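Local atomic coordinates of 39 kDa initiator binding protein (Trichomonas vaginalis, PDB entry 1PP7), a protein that binds the initiator element of core promoters in Trichomonas vaginalis through its amino-terminal domain, probably helping to direct the start of transcription. Residues 32-37 against 76-81; 20-25 against 39-44; 63-68 against 90-95. All blocks are in the same frame, centred on the assembly; numbering follows the deposited sequence.

Contact 1: 32-37 against 76-81. With nucleotides of chain A.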
loop_
_atom_site.group_PDB
_atom_site.type_symbol
_atom_site.label_atom_id
_atom_site.label_comp_id
_atom_site.label_asym_id
_atom_site.label_seq_id
_atom_site.Cartn_x
_atom_site.Cartn_y
_atom_site.Cartn_z
ATOM N N SER C 32 -11.863 -0.552 -6.347
ATOM C CA SER C 32 -12.098 -1.211 -5.098
ATOM C C SER C 32 -11.043 -2.342 -4.917
ATOM O O SER C 32 -10.947 -2.898 -3.816
ATOM C CB SER C 32 -13.540 -1.769 -5.052
ATOM O OG SER C 32 -13.673 -3.021 -5.742
ATOM N N ARG C 33 -10.256 -2.667 -5.960
ATOM C CA ARG C 33 -9.254 -3.724 -5.812
ATOM C C ARG C 33 -7.924 -3.338 -5.119
ATOM O O ARG C 33 -7.502 -2.177 -5.125
ATOM C CB ARG C 33 -9.008 -4.395 -7.153
ATOM C CG ARG C 33 -10.272 -5.051 -7.586
ATOM C CD ARG C 33 -10.163 -5.782 -8.843
ATOM N NE ARG C 33 -9.299 -6.932 -8.633
ATOM C CZ ARG C 33 -9.225 -7.952 -9.485
ATOM N NH1 ARG C 33 -9.959 -7.951 -10.602
ATOM N NH2 ARG C 33 -8.442 -8.988 -9.208
ATOM N N PHE C 34 -7.295 -4.327 -4.499
ATOM C CA PHE C 34 -6.041 -4.136 -3.735
ATOM C C PHE C 34 -4.908 -3.336 -4.440
ATOM O O PHE C 34 -4.324 -2.442 -3.854
ATOM C CB PHE C 34 -5.526 -5.523 -3.279
ATOM C CG PHE C 34 -4.233 -5.463 -2.554
ATOM C CD1 PHE C 34 -3.022 -5.639 -3.242
ATOM C CD2 PHE C 34 -4.202 -5.162 -1.200
ATOM C CE1 PHE C 34 -1.798 -5.513 -2.586
ATOM C CE2 PHE C 34 -2.962 -5.031 -0.552
ATOM C CZ PHE C 34 -1.759 -5.213 -1.267
ATOM N N PRO C 35 -4.608 -3.656 -5.720
ATOM C CA PRO C 35 -3.559 -2.931 -6.452
ATOM C C PRO C 35 -3.799 -1.432 -6.434
ATOM O O PRO C 35 -2.859 -0.682 -6.114
ATOM C CB PRO C 35 -3.662 -3.473 -7.892
ATOM C CG PRO C 35 -4.221 -4.827 -7.698
ATOM C CD PRO C 35 -5.272 -4.639 -6.600
ATOM N N ARG C 36 -5.041 -1.002 -6.773
ATOM C CA ARG C 36 -5.350 0.420 -6.832
ATOM C C ARG C 36 -5.483 1.026 -5.462
ATOM O O ARG C 36 -5.304 2.246 -5.297
ATOM C CB ARG C 36 -6.583 0.696 -7.664
ATOM C CG ARG C 36 -6.363 0.447 -9.131
ATOM C CD ARG C 36 -7.425 1.137 -9.892
ATOM N NE ARG C 36 -7.483 0.786 -11.298
ATOM C CZ ARG C 36 -8.370 1.356 -12.099
ATOM N NH1 ARG C 36 -9.218 2.248 -11.549
ATOM N NH2 ARG C 36 -8.387 1.104 -13.425
ATOM N N LYS C 37 -5.801 0.202 -4.472
ATOM C CA LYS C 37 -5.800 0.724 -3.119
ATOM C C LYS C 37 -4.306 0.965 -2.764
ATOM O O LYS C 37 -3.958 2.034 -2.258
ATOM C CB LYS C 37 -6.436 -0.255 -2.133
ATOM C CG LYS C 37 -7.923 -0.399 -2.406
ATOM C CD LYS C 37 -8.515 -1.599 -1.705
ATOM C CE LYS C 37 -9.915 -1.282 -1.228
ATOM N NZ LYS C 37 -10.712 -2.510 -0.812
ATOM N N MET C 76 -4.824 -0.391 6.156
ATOM C CA MET C 76 -5.687 -0.984 5.145
ATOM C C MET C 76 -6.810 -1.817 5.701
ATOM O O MET C 76 -7.772 -2.162 4.973
ATOM C CB MET C 76 -4.901 -1.852 4.211
ATOM C CG MET C 76 -4.096 -1.094 3.227
ATOM S SD MET C 76 -3.530 -2.311 2.053
ATOM C CE MET C 76 -3.915 -1.601 0.511
ATOM N N GLY C 77 -6.694 -2.118 6.990
ATOM C CA GLY C 77 -7.696 -2.911 7.682
ATOM C C GLY C 77 -7.638 -4.407 7.408
ATOM O O GLY C 77 -8.680 -5.060 7.363
ATOM N N ILE C 78 -6.455 -4.970 7.209
ATOM C CA ILE C 78 -6.371 -6.405 6.941
ATOM C C ILE C 78 -5.252 -6.987 7.745
ATOM O O ILE C 78 -4.280 -6.306 8.050
ATOM C CB ILE C 78 -6.185 -6.707 5.401
ATOM C CG1 ILE C 78 -4.837 -6.134 4.907
ATOM C CG2 ILE C 78 -7.410 -6.113 4.609
ATOM C CD1 ILE C 78 -4.636 -6.096 3.389
ATOM N N LYS C 79 -5.407 -8.241 8.139
ATOM C CA LYS C 79 -4.338 -8.906 8.905
ATOM C C LYS C 79 -3.023 -8.956 8.078
ATOM O O LYS C 79 -3.067 -8.939 6.845
ATOM C CB LYS C 79 -4.740 -10.351 9.225
ATOM C CG LYS C 79 -6.121 -10.552 9.776
ATOM C CD LYS C 79 -6.118 -10.535 11.289
ATOM C CE LYS C 79 -6.161 -9.092 11.837
ATOM N NZ LYS C 79 -7.538 -8.473 11.795
ATOM N N LEU C 80 -1.875 -9.058 8.738
ATOM C CA LEU C 80 -0.591 -9.200 8.018
ATOM C C LEU C 80 -0.653 -10.308 6.974
ATOM O O LEU C 80 -0.215 -10.158 5.791
ATOM C CB LEU C 80 0.530 -9.622 8.942
ATOM C CG LEU C 80 1.739 -8.727 8.731
ATOM C CD1 LEU C 80 2.974 -9.537 9.028
ATOM C CD2 LEU C 80 1.743 -8.121 7.288
ATOM N N ASN C 81 -1.171 -11.441 7.444
ATOM C CA ASN C 81 -1.305 -12.593 6.618
ATOM C C ASN C 81 -2.128 -12.303 5.364
ATOM O O ASN C 81 -1.758 -12.711 4.271
ATOM C CB ASN C 81 -1.864 -13.784 7.405
ATOM C CG ASN C 81 -2.257 -14.945 6.503
ATOM O OD1 ASN C 81 -3.432 -15.067 6.097
ATOM N ND2 ASN C 81 -1.288 -15.769 6.144
ATOM P P DC A 6 -8.725 -8.134 -5.095
ATOM O OP1 DC A 6 -8.583 -6.892 -4.258
ATOM O OP2 DC A 6 -8.247 -8.155 -6.524
ATOM O "O5'" DC A 6 -8.092 -9.385 -4.305
ATOM C "C5'" DC A 6 -7.879 -9.375 -2.876
ATOM C "C4'" DC A 6 -9.189 -9.446 -2.120
ATOM O "O4'" DC A 6 -9.882 -10.657 -2.488
ATOM C "C3'" DC A 6 -9.089 -9.481 -0.589
ATOM O "O3'" DC A 6 -9.852 -8.456 0.017
ATOM C "C2'" DC A 6 -9.682 -10.815 -0.167
ATOM C "C1'" DC A 6 -10.540 -11.203 -1.350
ATOM N N1 DC A 6 -10.643 -12.653 -1.566
ATOM C C2 DC A 6 -11.412 -13.416 -0.685
ATOM O O2 DC A 6 -11.933 -12.865 0.291
ATOM N N3 DC A 6 -11.562 -14.728 -0.917
ATOM C C4 DC A 6 -10.957 -15.296 -1.974
ATOM N N4 DC A 6 -11.139 -16.594 -2.161
ATOM C C5 DC A 6 -10.141 -14.555 -2.870
ATOM C C6 DC A 6 -10.011 -13.248 -2.627
ATOM P P DT A 8 -8.961 -10.040 7.463
ATOM O OP1 DT A 8 -9.706 -9.103 8.339
ATOM O OP2 DT A 8 -7.591 -9.695 7.057
ATOM O "O5'" DT A 8 -8.925 -11.494 8.056
ATOM C "C5'" DT A 8 -10.171 -12.153 8.205
ATOM C "C4'" DT A 8 -9.983 -13.546 8.728
ATOM O "O4'" DT A 8 -9.829 -14.402 7.601
ATOM C "C3'" DT A 8 -8.769 -13.767 9.612
ATOM O "O3'" DT A 8 -9.182 -14.339 10.845
ATOM C "C2'" DT A 8 -7.934 -14.763 8.843
ATOM C "C1'" DT A 8 -8.894 -15.393 7.888
ATOM N N1 DT A 8 -8.319 -15.836 6.596
ATOM C C2 DT A 8 -8.608 -17.130 6.162
ATOM O O2 DT A 8 -9.359 -17.861 6.740
ATOM N N3 DT A 8 -8.006 -17.504 4.990
ATOM C C4 DT A 8 -7.221 -16.714 4.175
ATOM O O4 DT A 8 -6.802 -17.176 3.108
ATOM C C5 DT A 8 -6.985 -15.353 4.669
ATOM C C7 DT A 8 -6.164 -14.408 3.849
ATOM C C6 DT A 8 -7.530 -15.000 5.845
ATOM P P DA A 5 -12.548 -10.768 -9.967
ATOM O OP1 DA A 5 -12.706 -9.670 -10.936
ATOM O OP2 DA A 5 -11.694 -11.948 -10.284
ATOM O "O5'" DA A 5 -12.019 -10.143 -8.612
ATOM C "C5'" DA A 5 -12.793 -9.172 -7.914
ATOM C "C4'" DA A 5 -12.300 -9.093 -6.490
ATOM O "O4'" DA A 5 -12.899 -10.158 -5.727
ATOM C "C3'" DA A 5 -10.786 -9.272 -6.318
ATOM O "O3'" DA A 5 -10.309 -8.453 -5.229
ATOM C "C2'" DA A 5 -10.673 -10.740 -5.967
ATOM C "C1'" DA A 5 -11.902 -10.892 -5.095
ATOM N N9 DA A 5 -12.418 -12.246 -4.865
ATOM C C8 DA A 5 -12.099 -13.421 -5.516
ATOM N N7 DA A 5 -12.671 -14.487 -5.003
ATOM C C5 DA A 5 -13.435 -13.985 -3.959
ATOM C C6 DA A 5 -14.244 -14.626 -2.996
ATOM N N6 DA A 5 -14.486 -15.959 -3.012
ATOM N N1 DA A 5 -14.808 -13.851 -2.029
ATOM C C2 DA A 5 -14.595 -12.509 -2.066
ATOM N N3 DA A 5 -13.876 -11.787 -2.945
ATOM C C4 DA A 5 -13.307 -12.600 -3.869
#

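Contact 2: 20-25 against 39-44. With ZN (zinc ion), chain I; nucleotides of chain B.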
loop_
_atom_site.group_PDB
_atom_site.type_symbol
_atom_site.label_atom_id
_atom_site.label_comp_id
_atom_site.label_asym_id
_atom_site.label_seq_id
_atom_site.Cartn_x
_atom_site.Cartn_y
_atom_site.Cartn_z
ATOM N N ALA C 20 -12.048 5.918 3.337
ATOM C CA ALA C 20 -13.201 5.276 2.741
ATOM C C ALA C 20 -12.835 4.312 1.615
ATOM O O ALA C 20 -13.389 3.218 1.569
ATOM C CB ALA C 20 -14.185 6.319 2.223
ATOM N N ALA C 21 -11.926 4.694 0.708
ATOM C CA ALA C 21 -11.567 3.797 -0.394
ATOM C C ALA C 21 -10.863 2.548 0.143
ATOM O O ALA C 21 -10.888 1.463 -0.484
ATOM C CB ALA C 21 -10.679 4.496 -1.341
ATOM N N LEU C 22 -10.213 2.704 1.299
ATOM C CA LEU C 22 -9.507 1.607 1.912
ATOM C C LEU C 22 -10.483 0.680 2.579
ATOM O O LEU C 22 -10.314 -0.528 2.595
ATOM C CB LEU C 22 -8.511 2.149 2.908
ATOM C CG LEU C 22 -7.258 2.626 2.163
ATOM C CD1 LEU C 22 -6.324 3.473 3.076
ATOM C CD2 LEU C 22 -6.579 1.386 1.585
ATOM N N LYS C 23 -11.545 1.253 3.098
ATOM C CA LYS C 23 -12.561 0.477 3.799
ATOM C C LYS C 23 -13.491 -0.251 2.813
ATOM O O LYS C 23 -14.057 -1.302 3.111
ATOM C CB LYS C 23 -13.360 1.424 4.723
ATOM C CG LYS C 23 -13.896 0.795 6.009
ATOM C CD LYS C 23 -14.486 1.867 6.944
ATOM C CE LYS C 23 -13.420 2.848 7.462
ATOM N NZ LYS C 23 -13.969 3.826 8.465
ATOM N N ARG C 24 -13.591 0.277 1.613
ATOM C CA ARG C 24 -14.503 -0.294 0.645
ATOM C C ARG C 24 -14.214 -1.728 0.248
ATOM O O ARG C 24 -13.071 -2.067 -0.060
ATOM C CB ARG C 24 -14.538 0.609 -0.569
ATOM C CG ARG C 24 -15.355 0.121 -1.691
ATOM C CD ARG C 24 -15.136 1.020 -2.894
ATOM N NE ARG C 24 -15.986 0.542 -3.975
ATOM C CZ ARG C 24 -16.029 1.020 -5.213
ATOM N NH1 ARG C 24 -15.260 2.032 -5.606
ATOM N NH2 ARG C 24 -16.867 0.454 -6.052
ATOM N N LYS C 25 -15.270 -2.556 0.250
ATOM C CA LYS C 25 -15.180 -3.976 -0.122
ATOM C C LYS C 25 -14.622 -4.112 -1.540
ATOM O O LYS C 25 -14.874 -3.262 -2.385
ATOM C CB LYS C 25 -16.580 -4.650 -0.022
ATOM C CG LYS C 25 -16.849 -5.856 -1.014
ATOM C CD LYS C 25 -17.425 -7.189 -0.372
ATOM C CE LYS C 25 -16.474 -7.886 0.662
ATOM N NZ LYS C 25 -16.852 -9.320 0.934
ATOM N N HIS C 39 -1.962 1.532 -4.742
ATOM C CA HIS C 39 -1.531 2.609 -5.591
ATOM C C HIS C 39 -2.020 3.955 -5.129
ATOM O O HIS C 39 -1.237 4.931 -5.121
ATOM C CB HIS C 39 -1.901 2.347 -7.071
ATOM C CG HIS C 39 -0.997 3.036 -8.042
ATOM N ND1 HIS C 39 -1.269 4.293 -8.555
ATOM C CD2 HIS C 39 0.246 2.710 -8.484
ATOM C CE1 HIS C 39 -0.233 4.712 -9.268
ATOM N NE2 HIS C 39 0.702 3.772 -9.240
ATOM N N MET C 40 -3.290 4.057 -4.749
ATOM C CA MET C 40 -3.753 5.372 -4.268
ATOM C C MET C 40 -3.032 5.733 -2.985
ATOM O O MET C 40 -2.835 6.878 -2.731
ATOM C CB MET C 40 -5.228 5.371 -3.942
ATOM C CG MET C 40 -6.074 5.136 -5.134
ATOM S SD MET C 40 -7.836 5.039 -4.671
ATOM C CE MET C 40 -8.328 3.291 -5.154
ATOM N N LEU C 41 -2.664 4.737 -2.185
ATOM C CA LEU C 41 -2.030 4.970 -0.907
ATOM C C LEU C 41 -0.646 5.542 -1.132
ATOM O O LEU C 41 -0.283 6.544 -0.590
ATOM C CB LEU C 41 -1.901 3.654 -0.145
ATOM C CG LEU C 41 -2.386 3.690 1.287
ATOM C CD1 LEU C 41 -1.482 2.866 2.185
ATOM C CD2 LEU C 41 -2.408 5.133 1.751
ATOM N N LEU C 42 0.090 4.850 -1.983
ATOM C CA LEU C 42 1.427 5.162 -2.411
ATOM C C LEU C 42 1.421 6.579 -3.009
ATOM O O LEU C 42 2.230 7.453 -2.626
ATOM C CB LEU C 42 1.773 4.128 -3.452
ATOM C CG LEU C 42 3.086 3.380 -3.563
ATOM C CD1 LEU C 42 3.999 3.567 -2.398
ATOM C CD2 LEU C 42 2.734 1.951 -3.811
ATOM N N THR C 43 0.485 6.815 -3.920
ATOM C CA THR C 43 0.351 8.095 -4.564
ATOM C C THR C 43 0.153 9.188 -3.522
ATOM O O THR C 43 0.830 10.245 -3.546
ATOM C CB THR C 43 -0.832 8.101 -5.536
ATOM O OG1 THR C 43 -0.559 7.207 -6.631
ATOM C CG2 THR C 43 -1.047 9.515 -6.112
ATOM N N TYR C 44 -0.734 8.948 -2.573
ATOM C CA TYR C 44 -0.951 9.992 -1.606
ATOM C C TYR C 44 0.187 10.173 -0.596
ATOM O O TYR C 44 0.506 11.287 -0.202
ATOM C CB TYR C 44 -2.286 9.796 -0.875
ATOM C CG TYR C 44 -2.386 10.646 0.370
ATOM C CD1 TYR C 44 -1.964 10.140 1.603
ATOM C CD2 TYR C 44 -2.874 11.979 0.315
ATOM C CE1 TYR C 44 -2.024 10.920 2.762
ATOM C CE2 TYR C 44 -2.936 12.779 1.484
ATOM C CZ TYR C 44 -2.511 12.241 2.710
ATOM O OH TYR C 44 -2.570 12.967 3.888
HETATM ZN ZN ZN I . -3.057 5.258 -8.876
ATOM P P DA B 11 -20.564 -10.895 5.867
ATOM O OP1 DA B 11 -20.293 -9.952 6.997
ATOM O OP2 DA B 11 -21.647 -11.921 5.987
ATOM O "O5'" DA B 11 -20.836 -10.069 4.530
ATOM C "C5'" DA B 11 -19.860 -9.137 4.068
ATOM C "C4'" DA B 11 -20.079 -8.813 2.613
ATOM O "O4'" DA B 11 -19.637 -9.890 1.755
ATOM C "C3'" DA B 11 -21.536 -8.560 2.237
ATOM O "O3'" DA B 11 -21.538 -7.565 1.228
ATOM C "C2'" DA B 11 -21.944 -9.861 1.581
ATOM C "C1'" DA B 11 -20.668 -10.146 0.826
ATOM N N9 DA B 11 -20.519 -11.508 0.355
ATOM C C8 DA B 11 -21.181 -12.634 0.776
ATOM N N7 DA B 11 -20.793 -13.733 0.165
ATOM C C5 DA B 11 -19.819 -13.293 -0.723
ATOM C C6 DA B 11 -19.016 -13.970 -1.630
ATOM N N6 DA B 11 -19.068 -15.286 -1.805
ATOM N N1 DA B 11 -18.138 -13.248 -2.356
ATOM C C2 DA B 11 -18.084 -11.916 -2.164
ATOM N N3 DA B 11 -18.788 -11.162 -1.331
ATOM C C4 DA B 11 -19.647 -11.923 -0.626
ATOM P P DA B 12 -22.436 -6.255 1.405
ATOM O OP1 DA B 12 -21.886 -5.479 2.559
ATOM O OP2 DA B 12 -23.871 -6.719 1.414
ATOM O "O5'" DA B 12 -22.121 -5.439 0.074
ATOM C "C5'" DA B 12 -20.807 -4.953 -0.179
ATOM C "C4'" DA B 12 -20.414 -5.232 -1.612
ATOM O "O4'" DA B 12 -20.338 -6.661 -1.840
ATOM C "C3'" DA B 12 -21.398 -4.691 -2.639
ATOM O "O3'" DA B 12 -20.697 -4.064 -3.731
ATOM C "C2'" DA B 12 -22.182 -5.931 -3.048
ATOM C "C1'" DA B 12 -21.162 -7.042 -2.919
ATOM N N9 DA B 12 -21.713 -8.371 -2.616
ATOM C C8 DA B 12 -22.647 -8.695 -1.649
ATOM N N7 DA B 12 -22.911 -9.979 -1.581
ATOM C C5 DA B 12 -22.113 -10.544 -2.579
ATOM C C6 DA B 12 -21.911 -11.901 -3.002
ATOM N N6 DA B 12 -22.555 -12.939 -2.476
ATOM N N1 DA B 12 -21.010 -12.134 -3.997
ATOM C C2 DA B 12 -20.376 -11.067 -4.539
ATOM N N3 DA B 12 -20.498 -9.748 -4.235
ATOM C C4 DA B 12 -21.380 -9.561 -3.233
HETATM O O HOH W 1 -3.258 7.220 -7.666
#

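Contact 3: 63-68 against 90-95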
loop_
_atom_site.group_PDB
_atom_site.type_symbol
_atom_site.label_atom_id
_atom_site.label_comp_id
_atom_site.label_asym_id
_atom_site.label_seq_id
_atom_site.Cartn_x
_atom_site.Cartn_y
_atom_site.Cartn_z
ATOM N N THR C 63 9.810 2.618 -10.463
ATOM C CA THR C 63 9.215 1.275 -10.426
ATOM C C THR C 63 9.306 0.350 -9.202
ATOM O O THR C 63 8.824 -0.777 -9.244
ATOM C CB THR C 63 9.733 0.464 -11.623
ATOM O OG1 THR C 63 11.154 0.344 -11.519
ATOM C CG2 THR C 63 9.420 1.161 -12.921
ATOM N N GLU C 64 9.915 0.801 -8.126
ATOM C CA GLU C 64 10.037 -0.040 -6.967
ATOM C C GLU C 64 9.582 0.775 -5.777
ATOM O O GLU C 64 9.722 1.998 -5.763
ATOM C CB GLU C 64 11.518 -0.492 -6.806
ATOM C CG GLU C 64 12.112 -0.986 -8.144
ATOM C CD GLU C 64 13.472 -1.745 -8.046
ATOM O OE1 GLU C 64 13.955 -2.222 -9.128
ATOM O OE2 GLU C 64 14.053 -1.868 -6.917
ATOM N N PHE C 65 9.024 0.112 -4.776
ATOM C CA PHE C 65 8.587 0.787 -3.557
ATOM C C PHE C 65 9.009 -0.089 -2.398
ATOM O O PHE C 65 9.324 -1.268 -2.560
ATOM C CB PHE C 65 7.041 1.021 -3.515
ATOM C CG PHE C 65 6.183 -0.245 -3.566
ATOM C CD1 PHE C 65 5.822 -0.823 -4.812
ATOM C CD2 PHE C 65 5.632 -0.777 -2.399
ATOM C CE1 PHE C 65 4.934 -1.888 -4.893
ATOM C CE2 PHE C 65 4.727 -1.854 -2.451
ATOM C CZ PHE C 65 4.375 -2.414 -3.706
ATOM N N LYS C 66 9.043 0.506 -1.217
ATOM C CA LYS C 66 9.403 -0.224 -0.043
ATOM C C LYS C 66 8.264 0.032 0.873
ATOM O O LYS C 66 7.570 1.041 0.715
ATOM C CB LYS C 66 10.691 0.304 0.571
ATOM C CG LYS C 66 10.720 1.825 0.851
ATOM C CD LYS C 66 11.920 2.095 1.779
ATOM C CE LYS C 66 12.505 3.517 1.622
ATOM N NZ LYS C 66 13.504 3.879 2.747
ATOM N N MET C 67 8.077 -0.856 1.849
ATOM C CA MET C 67 6.986 -0.677 2.777
ATOM C C MET C 67 7.259 -1.459 4.031
ATOM O O MET C 67 8.164 -2.285 4.060
ATOM C CB MET C 67 5.648 -1.163 2.142
ATOM C CG MET C 67 5.426 -2.681 2.112
ATOM S SD MET C 67 3.726 -3.114 1.452
ATOM C CE MET C 67 4.098 -3.917 -0.012
ATOM N N LYS C 68 6.499 -1.133 5.081
ATOM C CA LYS C 68 6.536 -1.862 6.329
ATOM C C LYS C 68 5.155 -2.575 6.299
ATOM O O LYS C 68 4.119 -1.974 6.588
ATOM C CB LYS C 68 6.658 -0.882 7.494
ATOM C CG LYS C 68 8.047 -0.287 7.642
ATOM C CD LYS C 68 8.269 0.237 9.052
ATOM C CE LYS C 68 9.692 0.809 9.201
ATOM N NZ LYS C 68 10.185 1.070 10.608
ATOM N N LEU C 90 -1.553 -11.354 -6.349
ATOM C CA LEU C 90 -1.661 -10.304 -7.358
ATOM C C LEU C 90 -0.348 -10.040 -8.113
ATOM O O LEU C 90 -0.226 -9.068 -8.864
ATOM C CB LEU C 90 -2.264 -9.028 -6.744
ATOM C CG LEU C 90 -3.698 -9.291 -6.217
ATOM C CD1 LEU C 90 -4.329 -8.078 -5.661
ATOM C CD2 LEU C 90 -4.543 -9.801 -7.362
ATOM N N ALA C 91 0.638 -10.912 -7.918
ATOM C CA ALA C 91 1.908 -10.851 -8.645
ATOM C C ALA C 91 2.836 -9.683 -8.349
ATOM O O ALA C 91 3.428 -9.058 -9.284
ATOM C CB ALA C 91 1.646 -10.970 -10.220
ATOM N N PHE C 92 2.928 -9.362 -7.059
ATOM C CA PHE C 92 3.876 -8.347 -6.607
ATOM C C PHE C 92 5.126 -9.204 -6.387
ATOM O O PHE C 92 5.064 -10.363 -6.003
ATOM C CB PHE C 92 3.408 -7.651 -5.342
ATOM C CG PHE C 92 2.421 -6.559 -5.611
ATOM C CD1 PHE C 92 2.837 -5.223 -5.681
ATOM C CD2 PHE C 92 1.075 -6.879 -5.907
ATOM C CE1 PHE C 92 1.938 -4.226 -6.048
ATOM C CE2 PHE C 92 0.169 -5.911 -6.268
ATOM C CZ PHE C 92 0.584 -4.574 -6.343
ATOM N N GLU C 93 6.259 -8.667 -6.748
ATOM C CA GLU C 93 7.448 -9.433 -6.616
ATOM C C GLU C 93 8.372 -8.773 -5.613
ATOM O O GLU C 93 8.757 -7.604 -5.755
ATOM C CB GLU C 93 8.067 -9.566 -7.994
ATOM C CG GLU C 93 9.554 -9.902 -8.017
ATOM C CD GLU C 93 10.058 -9.973 -9.474
ATOM O OE1 GLU C 93 9.425 -9.310 -10.341
ATOM O OE2 GLU C 93 11.057 -10.671 -9.747
ATOM N N GLN C 94 8.689 -9.528 -4.569
ATOM C CA GLN C 94 9.537 -9.070 -3.503
ATOM C C GLN C 94 11.001 -9.020 -3.968
ATOM O O GLN C 94 11.543 -10.001 -4.513
ATOM C CB GLN C 94 9.414 -9.995 -2.301
ATOM C CG GLN C 94 10.085 -9.365 -1.104
ATOM C CD GLN C 94 9.788 -10.075 0.165
ATOM O OE1 GLN C 94 8.812 -10.801 0.244
ATOM N NE2 GLN C 94 10.625 -9.870 1.179
ATOM N N LEU C 95 11.623 -7.879 -3.737
ATOM C CA LEU C 95 13.002 -7.652 -4.116
ATOM C C LEU C 95 13.948 -7.577 -2.882
ATOM O O LEU C 95 15.147 -7.376 -3.024
ATOM C CB LEU C 95 13.087 -6.353 -4.929
ATOM C CG LEU C 95 12.103 -6.306 -6.094
ATOM C CD1 LEU C 95 12.199 -4.935 -6.681
ATOM C CD2 LEU C 95 12.353 -7.442 -7.167
#

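Contact 1: 32-37 against 76-81
Lys-37 and Met-76 mark the closest approach of the backbones, CA to CA 8.4 Å, where the first turn of helix 34-45 faces the link from Met-76 to the start of helix 80-89. Gly-77, with phi 77°, ends the preceding helix in a Schellman motif and lets the chain turn toward Lys-79. The contact itself is apolar. Met-76 lays its terminal methyl against the Phe-34 ring, CE to CE2 3.7 Å, and the same CE reaches Lys-37 CB at 3.9 Å, so the methyl sits between ring and lysine stem. With SD 5.0 Å from the ring centroid and the approach oblique, this is a Met-aromatic contact. Phe-34 has CG anti to the backbone N (chi1 177°), which swings the ring toward Met-76; Ile-78 CD1 adds a looser touch on CE2. Beyond its stem, Lys-37 runs on to bond Ser-32 O through NZ, and probably also bonds Arg-24 O.

Each segment grips a DNA phosphate. NE and NH2 of Arg-33, the N-cap of helix 34-45, converge on the single oxygen OP2 of DC6 of chain A (2.7 and 2.8 Å), both bonds distinctly bent, while Phe-34 N takes OP1 of that phosphate at 2.9 Å. Lys-79 N, at the N-cap of helix 80-89, holds OP2 of DT8 of chain A at 2.8 Å, nearly straight at 164°. Each phosphate lies at a helix start, where the helix dipole would probably favour its negative charge. Asn-81 then bonds bases, as expected of a recognition helix in a winged-helix domain.

Phe-34 continues onto Leu-83, Asn-86 and Leu-87 of helix 80-89, while Lys-37 and Met-76 both rest on Leu-22, so helices 16-23, 34-45, 69-76 and 80-89 converge here.

Contact 2: 20-25 against 39-44
In the helical bundle of the initiator-binding domain, helix 16-23 packs on helix 34-45 through two pairs, Ala-21 with Met-40 and Leu-22 with Leu-41. The touch is light: Ala-21 CB lies 4.4 Å from Met-40 SD, and Leu-22 CD1 lies 4.3 Å from Leu-41 CG. Deeper in, Leu-22 goes on to Met-76 and Leu-41 to Val-75, both on helix 69-76.

Past the end of its helix, Lys-25 stretches to the DNA. Its NZ bonds O4' of DA11 of chain B at 3.0 Å and comes near the minor-groove N3 of that base, while CD passes along the sugar of DA12 of chain B.

Helix 34-45 also carries a zinc site, with His-39 ND1 2.1 Å from the metal and a water at 2.3 Å. Thr-43 forms the second shell: its OG1 accepts from the zinc water and donates to His-39 O at 2.8 Å, reaching that oxygen from the face opposite Thr-43 N. His-39 NE2 is bonded to Thr-111 O, so both ring nitrogens are engaged, which fixes the rotation of the imidazole and is consistent with a neutral ring, ND1 ligating and NE2 protonated.

Contact 3: 63-68 against 90-95
Phe-65 and Phe-92 meet at their rims, and their side chains cross at about a right angle. Phe-92 CD1 comes to the edge of the Phe-65 ring, close to its plane, 3.8 Å from CZ; CE1 of Phe-92 lies equally near that CZ. At the edge of the Phe-92 ring, Phe-65 CE1 lies in plane, as does Leu-90 CB from its own segment. Other rings complete the cluster: Trp-105 meets the Phe-65 ring with planes at about 25°, and Phe-110 and Phe-92 pair edge-to-face.

The setting is the antiparallel sheet of a winged-helix domain. Strands 65-67 and 93-99 are not neighbours in it; strand 102-106 runs between them, pairing through Trp-105 with Phe-65 and through Lys-106 with Glu-93. The contact is therefore made by side chains reaching across a strand, and both rings turn inward onto Leu-38 of helix 34-45. Phe-65 gets there with CG between the backbone N and carbonyl carbon (chi1 61°), which tips the ring off the strand toward Phe-92. On the other side, Ala-91, with phi 68°, closes helix 80-89 in a Schellman motif and hands the chain on to Phe-92. Gln-94 NE2 bonds a phosphate of the DNA.

A second pair lies farther from the core, where the CA atoms of Glu-64 and Leu-95 are 8.7 Å apart. Glu-64 extends fully beyond CG, and Leu-95 crosses its end at about a right angle, bringing a single methyl to the carboxylate: Leu-95 CD1 is 3.6 Å from Glu-64 OE2, 3.7 Å from Glu-64 CD and 4.1 Å from Glu-64 OE1.

Overall arrangement
All three contacts lie in the one DNA-binding domain. Contacts 1 and 2 share helix 34-45 and have centres about 8 Å apart; Ser-32 of contact 1 also packs on Arg-24 and Lys-25 of contact 2. Contact 3 lies about 14 Å from contact 1 and about 17 Å from contact 2, centre to centre, across the middle of the chain from the latter. Along the sequence contact 2 closes before contact 3 opens, while contact 1 interlaces with both. Leu-90, just after helix 80-89, packs on Phe-34 and Pro-35, and Leu-42 of helix 34-45 packs on Phe-65 of the sheet, which probably keeps their DNA-binding groups in one frame.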